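Local coordinates for protein carbon monoxide dehydrogenase (Thermococcus sp. AM4, PDB 6T7J) that catalyses, in its active nickel-containing form, the oxidation of carbon monoxide with water to carbon dioxide, passing the electrons to ferredoxin, at residues R87-M92 with K559-G564; A95-H100 with R195-C200; P553-E558 with V579-G584. All coordinates share one frame; numbering follows the deposited sequence.

In the fold
Of the segments, those on the long helix 81-115 come first: 87-92 for contact 1 and 95-100 for contact 2. Contact 2 closes early, when helix 193-203 brings in 195-200. That loop is nested inside the longer one of contact 1, which closes only when helix 558-569 delivers 559-564. Just before that, 553-558 opens contact 3, which closes at 579-584 after the helix has passed, so contacts 1 and 3 cross whereas 2 and 3 follow in series. Together they tie helix 81-115 to helices 193-203 and 558-569 and to the loops after strands 548-552 and 574-576 of the second parallel sheet; contact 1 holds pocket residues of both the four-iron and the broken cluster.

Contact 1. Residues R87-M92 with K559-G564; sequences RNLLRM and KAVSIG. With SF4 (iron/sulfur cluster), chain D.
V561 projects from helix 558-569 onto the long helix 81-115, where M92 and L89 receive it. This is helix-to-helix packing in the prismane/CO dehydrogenase fold: helix 558-569 follows strand 548-552 of a parallel sheet, and it is held here against the helix that carries R87 to an iron-sulfur cluster. The backbones come closest at M92 and V561, with 6.6 Å between their CA atoms.

The contact between the segments is apolar and rests on one valine. With CG1 anti to the backbone N (chi1 -179°), V561 sets this methyl 4.2 Å from M92 CB and 4.3 Å from L89 CD1. V561 CG2 lies 4.2 Å from M92 CE, so the methionine runs alongside the valine and meets both branches. W555 packs against V561 as well.

The polar groups have partners elsewhere: K559 NZ is hydrogen-bonded to Q342, S562 OG to D226 and R91 NE to T204, and R91 also forms a salt bridge with E558 of the second subunit. K559 touches the broken cluster at the nickel-free cluster C site.

R87 takes no part in the valine contact; it packs on L215 and meets the four-iron cluster. A bend at chi3 (-59°) turns its guanidinium so that the NH2 end leads, the sulfide lying obliquely to the group's plane. Replacing R87 by an alanine would probably leave a gap beside the cluster and deprive its sulfides of a nearby positive charge. The NH2 atom of R87 approaches S3 of the cluster to 3.3 Å and FE2 to 3.5 Å.

Contact 2. Residues A95-H100 with R195-C200; sequences AGAAAH and REVCEC
V197 points from helix 193-203 toward the alanine side of helix 81-115, and its methyl CG2 enters between A97 and A98. The valine has chi1 162°, which sets CG2 anti to its own carbonyl carbon and leads that branch into the facing helix. There V197 CG2 lies 4.0 Å from A97 CB, a methyl directed back at it, and 3.9 Å from the backbone N of A98. The CB of A98 leaves at an angle to the line joining the helices, yet stays within 4.2 Å of V197 CG2. The second branch, V197 CG1, is 4.3 Å from A98 CB, so A98 touches both methyls.

Alanines keep this face of helix 81-115 shallow, and the A98 and V197 CA atoms are 6.5 Å apart. A99 and H100 turn instead to helix 558-569, H100 ND1 being hydrogen-bonded to D226. On the valine's helix the charges find mates elsewhere: R195 with D166, E196 with R191, and E199 with both R191 and R203.

The two segments therefore meet solely through van der Waals contact in a buried interface, whose closeness is consistent with small side chains facing one branched one.

Contact 3. Residues P553-E558 with V579-G584; sequences PEWMSE and VPPVMG
V582 N donates to P580 O at 2.7 Å, closing an inverse gamma turn centred on P581 and presenting the two prolines to W555. The setting is a beta-alpha-beta crossover: strand 548-552, helix 558-569 and strand 574-576 succeed one another, the strands are parallel neighbours, and both segments are loops that follow a strand of the same sheet.

W555 carries the contact from the first loop. Its CG lies between the backbone N and the carbonyl carbon (chi1 72°), and the indole points its six-membered ring at the proline pair. The meeting is along the ring edge: CZ2 of W555 stands 3.7 Å from P580 CA and 4.0 Å from P580 CB. P580 N lies in the ring plane, 4.0 Å from the same W555 CZ2. The carbonyl carbon of V579 comes in obliquely.

A polar tie steadies the ring, since W555 NE1 is hydrogen-bonded to V578 O, just ahead of the second segment; bond and edge contacts together would limit rotation of the indole. A59 of the second subunit also packs on this tryptophan.

Beyond W555, M556 and S557 touch the broken cluster at the nickel-free cluster C site, while S557 serves as N-cap of helix 558-569, its OG bonded to A560 N. V582 packs on V85 and L89 of helix 81-115. Farther along the indole edge, W555 CH2 is 4.4 Å from P581 CD.

Contact 1. Residues R87-M92 with K559-G564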
loop_
_atom_site.group_PDB
_atom_site.type_symbol
_atom_site.label_atom_id
_atom_site.label_comp_id
_atom_site.label_asym_id
_atom_site.label_seq_id
_atom_site.Cartn_x
_atom_site.Cartn_y
_atom_site.Cartn_z
ATOM N N ARG A 87 3.200 5.008 11.234
ATOM C CA ARG A 87 2.365 4.696 10.077
ATOM C C ARG A 87 3.067 5.050 8.771
ATOM O O ARG A 87 3.034 4.268 7.809
ATOM C CB ARG A 87 1.027 5.433 10.177
ATOM C CG ARG A 87 0.070 4.862 11.214
ATOM C CD ARG A 87 -1.345 5.394 11.027
ATOM N NE ARG A 87 -1.417 6.852 11.118
ATOM C CZ ARG A 87 -2.547 7.533 11.293
ATOM N NH1 ARG A 87 -3.701 6.889 11.399
ATOM N NH2 ARG A 87 -2.527 8.858 11.362
ATOM N N ASN A 88 3.696 6.228 8.710
ATOM C CA ASN A 88 4.397 6.613 7.488
ATOM C C ASN A 88 5.541 5.648 7.187
ATOM O O ASN A 88 5.737 5.237 6.031
ATOM C CB ASN A 88 4.901 8.052 7.610
ATOM C CG ASN A 88 3.769 9.060 7.766
ATOM O OD1 ASN A 88 2.623 8.789 7.404
ATOM N ND2 ASN A 88 4.089 10.231 8.304
ATOM N N LEU A 89 6.291 5.248 8.219
ATOM C CA LEU A 89 7.350 4.265 8.008
ATOM C C LEU A 89 6.780 2.923 7.556
ATOM O O LEU A 89 7.376 2.232 6.716
ATOM C CB LEU A 89 8.176 4.095 9.283
ATOM C CG LEU A 89 9.558 3.476 9.068
ATOM C CD1 LEU A 89 10.520 4.505 8.486
ATOM C CD2 LEU A 89 10.103 2.895 10.362
ATOM N N LEU A 90 5.628 2.534 8.110
ATOM C CA LEU A 90 4.985 1.295 7.692
ATOM C C LEU A 90 4.624 1.338 6.214
ATOM O O LEU A 90 4.767 0.338 5.502
ATOM C CB LEU A 90 3.738 1.038 8.538
ATOM C CG LEU A 90 3.076 -0.316 8.290
ATOM C CD1 LEU A 90 4.124 -1.384 8.411
ATOM C CD2 LEU A 90 1.938 -0.581 9.261
ATOM N N ARG A 91 4.158 2.491 5.732
ATOM C CA ARG A 91 3.828 2.589 4.312
ATOM C C ARG A 91 5.082 2.562 3.446
ATOM O O ARG A 91 5.050 2.032 2.327
ATOM C CB ARG A 91 2.999 3.844 4.043
ATOM C CG ARG A 91 1.585 3.745 4.597
ATOM C CD ARG A 91 0.604 4.626 3.848
ATOM N NE ARG A 91 -0.762 4.399 4.313
ATOM C CZ ARG A 91 -1.795 5.183 4.021
ATOM N NH1 ARG A 91 -1.622 6.253 3.257
ATOM N NH2 ARG A 91 -3.001 4.895 4.495
ATOM N N MET A 92 6.196 3.100 3.946
ATOM C CA MET A 92 7.462 2.947 3.225
ATOM C C MET A 92 7.841 1.473 3.092
ATOM O O MET A 92 8.230 1.005 2.010
ATOM C CB MET A 92 8.572 3.724 3.934
ATOM C CG MET A 92 8.361 5.227 3.975
ATOM S SD MET A 92 9.821 6.109 4.559
ATOM C CE MET A 92 10.594 6.549 3.001
ATOM N N LYS A 559 12.243 0.608 -1.014
ATOM C CA LYS A 559 12.863 -0.712 -1.063
ATOM C C LYS A 559 14.010 -0.817 -0.068
ATOM O O LYS A 559 14.173 -1.848 0.595
ATOM C CB LYS A 559 13.356 -1.008 -2.478
ATOM C CG LYS A 559 12.332 -1.677 -3.373
ATOM C CD LYS A 559 12.873 -1.843 -4.783
ATOM C CE LYS A 559 13.176 -0.497 -5.414
ATOM N NZ LYS A 559 13.978 -0.630 -6.659
ATOM N N ALA A 560 14.817 0.243 0.049
ATOM C CA ALA A 560 15.910 0.237 1.016
ATOM C C ALA A 560 15.380 0.157 2.440
ATOM O O ALA A 560 15.994 -0.482 3.303
ATOM C CB ALA A 560 16.781 1.480 0.837
ATOM N N VAL A 561 14.238 0.794 2.707
ATOM C CA VAL A 561 13.641 0.710 4.036
ATOM C C VAL A 561 13.213 -0.720 4.333
ATOM O O VAL A 561 13.466 -1.247 5.425
ATOM C CB VAL A 561 12.463 1.691 4.163
ATOM C CG1 VAL A 561 11.862 1.615 5.560
ATOM C CG2 VAL A 561 12.917 3.106 3.845
ATOM N N SER A 562 12.566 -1.377 3.364
ATOM C CA SER A 562 12.187 -2.774 3.561
ATOM C C SER A 562 13.414 -3.656 3.773
ATOM O O SER A 562 13.408 -4.548 4.632
ATOM C CB SER A 562 11.372 -3.276 2.369
ATOM O OG SER A 562 11.033 -4.641 2.536
ATOM N N ILE A 563 14.476 -3.417 2.999
ATOM C CA ILE A 563 15.688 -4.229 3.107
ATOM C C ILE A 563 16.320 -4.061 4.484
ATOM O O ILE A 563 16.689 -5.041 5.141
ATOM C CB ILE A 563 16.680 -3.871 1.987
ATOM C CG1 ILE A 563 16.162 -4.356 0.633
ATOM C CG2 ILE A 563 18.047 -4.469 2.277
ATOM C CD1 ILE A 563 16.842 -3.697 -0.547
ATOM N N GLY A 564 16.471 -2.813 4.932
ATOM C CA GLY A 564 17.036 -2.578 6.249
ATOM C C GLY A 564 16.188 -3.175 7.353
ATOM O O GLY A 564 16.712 -3.731 8.324
HETATM FE FE1 SF4 D . -5.471 11.656 11.558
HETATM FE FE2 SF4 D . -3.536 11.720 9.631
HETATM FE FE3 SF4 D . -4.777 14.101 10.392
HETATM FE FE4 SF4 D . -6.038 12.059 9.016
HETATM S S1 SF4 D . -4.319 13.387 8.254
HETATM S S2 SF4 D . -6.886 13.292 10.792
HETATM S S3 SF4 D . -5.178 10.124 9.871
HETATM S S4 SF4 D . -3.447 12.750 11.690
#

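Contact 2. Residues A95-H100 with R195-C200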
loop_
_atom_site.group_PDB
_atom_site.type_symbol
_atom_site.label_atom_id
_atom_site.label_comp_id
_atom_site.label_asym_id
_atom_site.label_seq_id
_atom_site.Cartn_x
_atom_site.Cartn_y
_atom_site.Cartn_z
ATOM N N ALA A 95 5.633 -0.205 0.513
ATOM C CA ALA A 95 5.968 0.094 -0.877
ATOM C C ALA A 95 7.231 -0.640 -1.323
ATOM O O ALA A 95 7.297 -1.142 -2.454
ATOM C CB ALA A 95 6.125 1.601 -1.066
ATOM N N GLY A 96 8.242 -0.719 -0.456
ATOM C CA GLY A 96 9.447 -1.453 -0.824
ATOM C C GLY A 96 9.190 -2.940 -1.008
ATOM O O GLY A 96 9.629 -3.553 -1.997
ATOM N N ALA A 97 8.480 -3.542 -0.049
ATOM C CA ALA A 97 8.100 -4.943 -0.176
ATOM C C ALA A 97 7.277 -5.174 -1.435
ATOM O O ALA A 97 7.445 -6.193 -2.111
ATOM C CB ALA A 97 7.325 -5.390 1.064
ATOM N N ALA A 98 6.400 -4.225 -1.780
ATOM C CA ALA A 98 5.567 -4.369 -2.970
ATOM C C ALA A 98 6.398 -4.322 -4.247
ATOM O O ALA A 98 6.147 -5.088 -5.184
ATOM C CB ALA A 98 4.499 -3.277 -2.992
ATOM N N ALA A 99 7.375 -3.416 -4.312
ATOM C CA ALA A 99 8.246 -3.364 -5.482
ATOM C C ALA A 99 8.984 -4.686 -5.667
ATOM O O ALA A 99 8.986 -5.271 -6.764
ATOM C CB ALA A 99 9.232 -2.205 -5.348
ATOM N N HIS A 100 9.607 -5.182 -4.591
ATOM C CA HIS A 100 10.329 -6.448 -4.702
ATOM C C HIS A 100 9.388 -7.602 -5.028
ATOM O O HIS A 100 9.759 -8.520 -5.774
ATOM C CB HIS A 100 11.107 -6.725 -3.417
ATOM C CG HIS A 100 12.340 -5.889 -3.274
ATOM N ND1 HIS A 100 12.831 -5.485 -2.050
ATOM C CD2 HIS A 100 13.179 -5.372 -4.203
ATOM C CE1 HIS A 100 13.919 -4.759 -2.232
ATOM N NE2 HIS A 100 14.153 -4.676 -3.529
ATOM N N ARG A 195 -0.723 -10.125 1.010
ATOM C CA ARG A 195 -1.536 -9.894 2.198
ATOM C C ARG A 195 -0.810 -9.007 3.202
ATOM O O ARG A 195 -1.429 -8.151 3.837
ATOM C CB ARG A 195 -1.930 -11.216 2.853
ATOM C CG ARG A 195 -2.740 -11.013 4.127
ATOM C CD ARG A 195 -2.800 -12.253 4.990
ATOM N NE ARG A 195 -3.654 -12.039 6.156
ATOM C CZ ARG A 195 -4.114 -13.012 6.934
ATOM N NH1 ARG A 195 -4.886 -12.722 7.973
ATOM N NH2 ARG A 195 -3.800 -14.275 6.675
ATOM N N GLU A 196 0.502 -9.196 3.364
ATOM C CA GLU A 196 1.245 -8.348 4.295
ATOM C C GLU A 196 1.249 -6.895 3.832
ATOM O O GLU A 196 1.028 -5.975 4.634
ATOM C CB GLU A 196 2.677 -8.865 4.462
ATOM C CG GLU A 196 2.792 -10.341 4.837
ATOM C CD GLU A 196 2.041 -10.698 6.108
ATOM O OE1 GLU A 196 1.855 -9.814 6.969
ATOM O OE2 GLU A 196 1.639 -11.873 6.251
ATOM N N VAL A 197 1.488 -6.671 2.535
ATOM C CA VAL A 197 1.455 -5.308 2.000
ATOM C C VAL A 197 0.079 -4.683 2.219
ATOM O O VAL A 197 -0.048 -3.544 2.701
ATOM C CB VAL A 197 1.844 -5.305 0.509
ATOM C CG1 VAL A 197 1.391 -4.012 -0.162
ATOM C CG2 VAL A 197 3.345 -5.496 0.347
ATOM N N CYS A 198 -0.975 -5.428 1.877
ATOM C CA CYS A 198 -2.327 -4.896 1.998
ATOM C C CYS A 198 -2.694 -4.639 3.455
ATOM O O CYS A 198 -3.394 -3.667 3.764
ATOM C CB CYS A 198 -3.313 -5.857 1.335
ATOM S SG CYS A 198 -5.028 -5.675 1.831
ATOM N N GLU A 199 -2.207 -5.481 4.374
ATOM C CA GLU A 199 -2.483 -5.257 5.788
ATOM C C GLU A 199 -1.757 -4.027 6.306
ATOM O O GLU A 199 -2.274 -3.339 7.191
ATOM C CB GLU A 199 -2.102 -6.478 6.628
ATOM C CG GLU A 199 -2.241 -6.234 8.136
ATOM C CD GLU A 199 -2.271 -7.508 8.957
ATOM O OE1 GLU A 199 -2.132 -7.415 10.196
ATOM O OE2 GLU A 199 -2.436 -8.597 8.370
ATOM N N CYS A 200 -0.563 -3.727 5.792
ATOM C CA CYS A 200 0.052 -2.458 6.170
ATOM C C CYS A 200 -0.796 -1.292 5.669
ATOM O O CYS A 200 -1.067 -0.343 6.412
ATOM C CB CYS A 200 1.485 -2.349 5.638
ATOM S SG CYS A 200 2.701 -3.505 6.298
#

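Contact 3. Residues P553-E558 with V579-G584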
loop_
_atom_site.group_PDB
_atom_site.type_symbol
_atom_site.label_atom_id
_atom_site.label_comp_id
_atom_site.label_asym_id
_atom_site.label_seq_id
_atom_site.Cartn_x
_atom_site.Cartn_y
_atom_site.Cartn_z
ATOM N N PRO A 553 24.518 3.139 3.389
ATOM C CA PRO A 553 25.112 4.453 3.681
ATOM C C PRO A 553 24.413 5.620 3.006
ATOM O O PRO A 553 24.455 6.735 3.539
ATOM C CB PRO A 553 26.558 4.307 3.182
ATOM C CG PRO A 553 26.768 2.840 2.965
ATOM C CD PRO A 553 25.428 2.279 2.619
ATOM N N GLU A 554 23.792 5.419 1.844
ATOM C CA GLU A 554 23.256 6.528 1.057
ATOM C C GLU A 554 21.873 6.190 0.513
ATOM O O GLU A 554 21.515 6.576 -0.606
ATOM C CB GLU A 554 24.205 6.898 -0.085
ATOM C CG GLU A 554 25.651 7.121 0.346
ATOM C CD GLU A 554 26.609 7.225 -0.823
ATOM O OE1 GLU A 554 26.160 7.550 -1.942
ATOM O OE2 GLU A 554 27.817 6.984 -0.621
ATOM N N TRP A 555 21.069 5.485 1.305
ATOM C CA TRP A 555 19.786 4.984 0.832
ATOM C C TRP A 555 18.813 6.128 0.544
ATOM O O TRP A 555 18.923 7.232 1.086
ATOM C CB TRP A 555 19.174 4.030 1.858
ATOM C CG TRP A 555 18.667 4.717 3.088
ATOM C CD1 TRP A 555 19.369 4.984 4.227
ATOM C CD2 TRP A 555 17.341 5.224 3.304
ATOM N NE1 TRP A 555 18.565 5.629 5.137
ATOM C CE2 TRP A 555 17.317 5.787 4.596
ATOM C CE3 TRP A 555 16.175 5.254 2.533
ATOM C CZ2 TRP A 555 16.173 6.374 5.131
ATOM C CZ3 TRP A 555 15.041 5.838 3.065
ATOM C CH2 TRP A 555 15.048 6.391 4.352
ATOM N N MET A 556 17.846 5.845 -0.333
ATOM C CA MET A 556 16.751 6.775 -0.605
ATOM C C MET A 556 15.408 6.107 -0.862
ATOM O O MET A 556 14.377 6.758 -0.658
ATOM C CB MET A 556 17.085 7.677 -1.803
ATOM C CG MET A 556 17.150 6.957 -3.147
ATOM S SD MET A 556 15.566 6.811 -4.009
ATOM C CE MET A 556 15.960 5.548 -5.220
ATOM N N SER A 557 15.366 4.851 -1.295
ATOM C CA SER A 557 14.134 4.225 -1.748
ATOM C C SER A 557 13.397 3.540 -0.600
ATOM O O SER A 557 13.974 3.202 0.435
ATOM C CB SER A 557 14.427 3.207 -2.851
ATOM O OG SER A 557 14.947 2.005 -2.306
ATOM N N GLU A 558 12.093 3.336 -0.804
ATOM C CA GLU A 558 11.309 2.549 0.142
ATOM C C GLU A 558 11.741 1.086 0.130
ATOM O O GLU A 558 11.630 0.391 1.153
ATOM C CB GLU A 558 9.819 2.690 -0.179
ATOM C CG GLU A 558 9.272 4.100 0.045
ATOM C CD GLU A 558 7.973 4.366 -0.704
ATOM O OE1 GLU A 558 7.006 4.842 -0.072
ATOM O OE2 GLU A 558 7.916 4.102 -1.924
ATOM N N VAL A 579 19.332 9.655 7.436
ATOM C CA VAL A 579 18.436 9.663 8.591
ATOM C C VAL A 579 17.014 9.359 8.137
ATOM O O VAL A 579 16.439 10.124 7.350
ATOM C CB VAL A 579 18.499 11.006 9.335
ATOM C CG1 VAL A 579 17.663 10.945 10.601
ATOM C CG2 VAL A 579 19.941 11.371 9.657
ATOM N N PRO A 580 16.412 8.259 8.600
ATOM C CA PRO A 580 15.017 7.998 8.250
ATOM C C PRO A 580 14.114 9.045 8.842
ATOM O O PRO A 580 14.433 9.662 9.881
ATOM C CB PRO A 580 14.756 6.610 8.869
ATOM C CG PRO A 580 15.763 6.484 9.957
ATOM C CD PRO A 580 16.978 7.217 9.471
ATOM N N PRO A 581 12.953 9.309 8.233
ATOM C CA PRO A 581 12.049 10.362 8.733
ATOM C C PRO A 581 11.284 9.920 9.978
ATOM O O PRO A 581 10.060 9.759 9.983
ATOM C CB PRO A 581 11.132 10.604 7.531
ATOM C CG PRO A 581 11.049 9.265 6.868
ATOM C CD PRO A 581 12.400 8.619 7.049
ATOM N N VAL A 582 12.014 9.716 11.075
ATOM C CA VAL A 582 11.408 9.184 12.292
ATOM C C VAL A 582 11.772 10.024 13.510
ATOM O O VAL A 582 11.218 9.823 14.597
ATOM C CB VAL A 582 11.817 7.718 12.524
ATOM C CG1 VAL A 582 11.344 6.837 11.375
ATOM C CG2 VAL A 582 13.323 7.611 12.720
ATOM N N MET A 583 12.699 10.971 13.346
ATOM C CA MET A 583 13.212 11.700 14.502
ATOM C C MET A 583 12.179 12.626 15.134
ATOM O O MET A 583 12.456 13.196 16.195
ATOM C CB MET A 583 14.459 12.493 14.112
ATOM C CG MET A 583 15.676 11.616 13.846
ATOM S SD MET A 583 15.875 10.291 15.062
ATOM C CE MET A 583 16.944 9.169 14.164
ATOM N N GLY A 584 11.005 12.787 14.526
ATOM C CA GLY A 584 9.943 13.541 15.165
ATOM C C GLY A 584 9.291 12.837 16.336
ATOM O O GLY A 584 8.455 13.446 17.013
#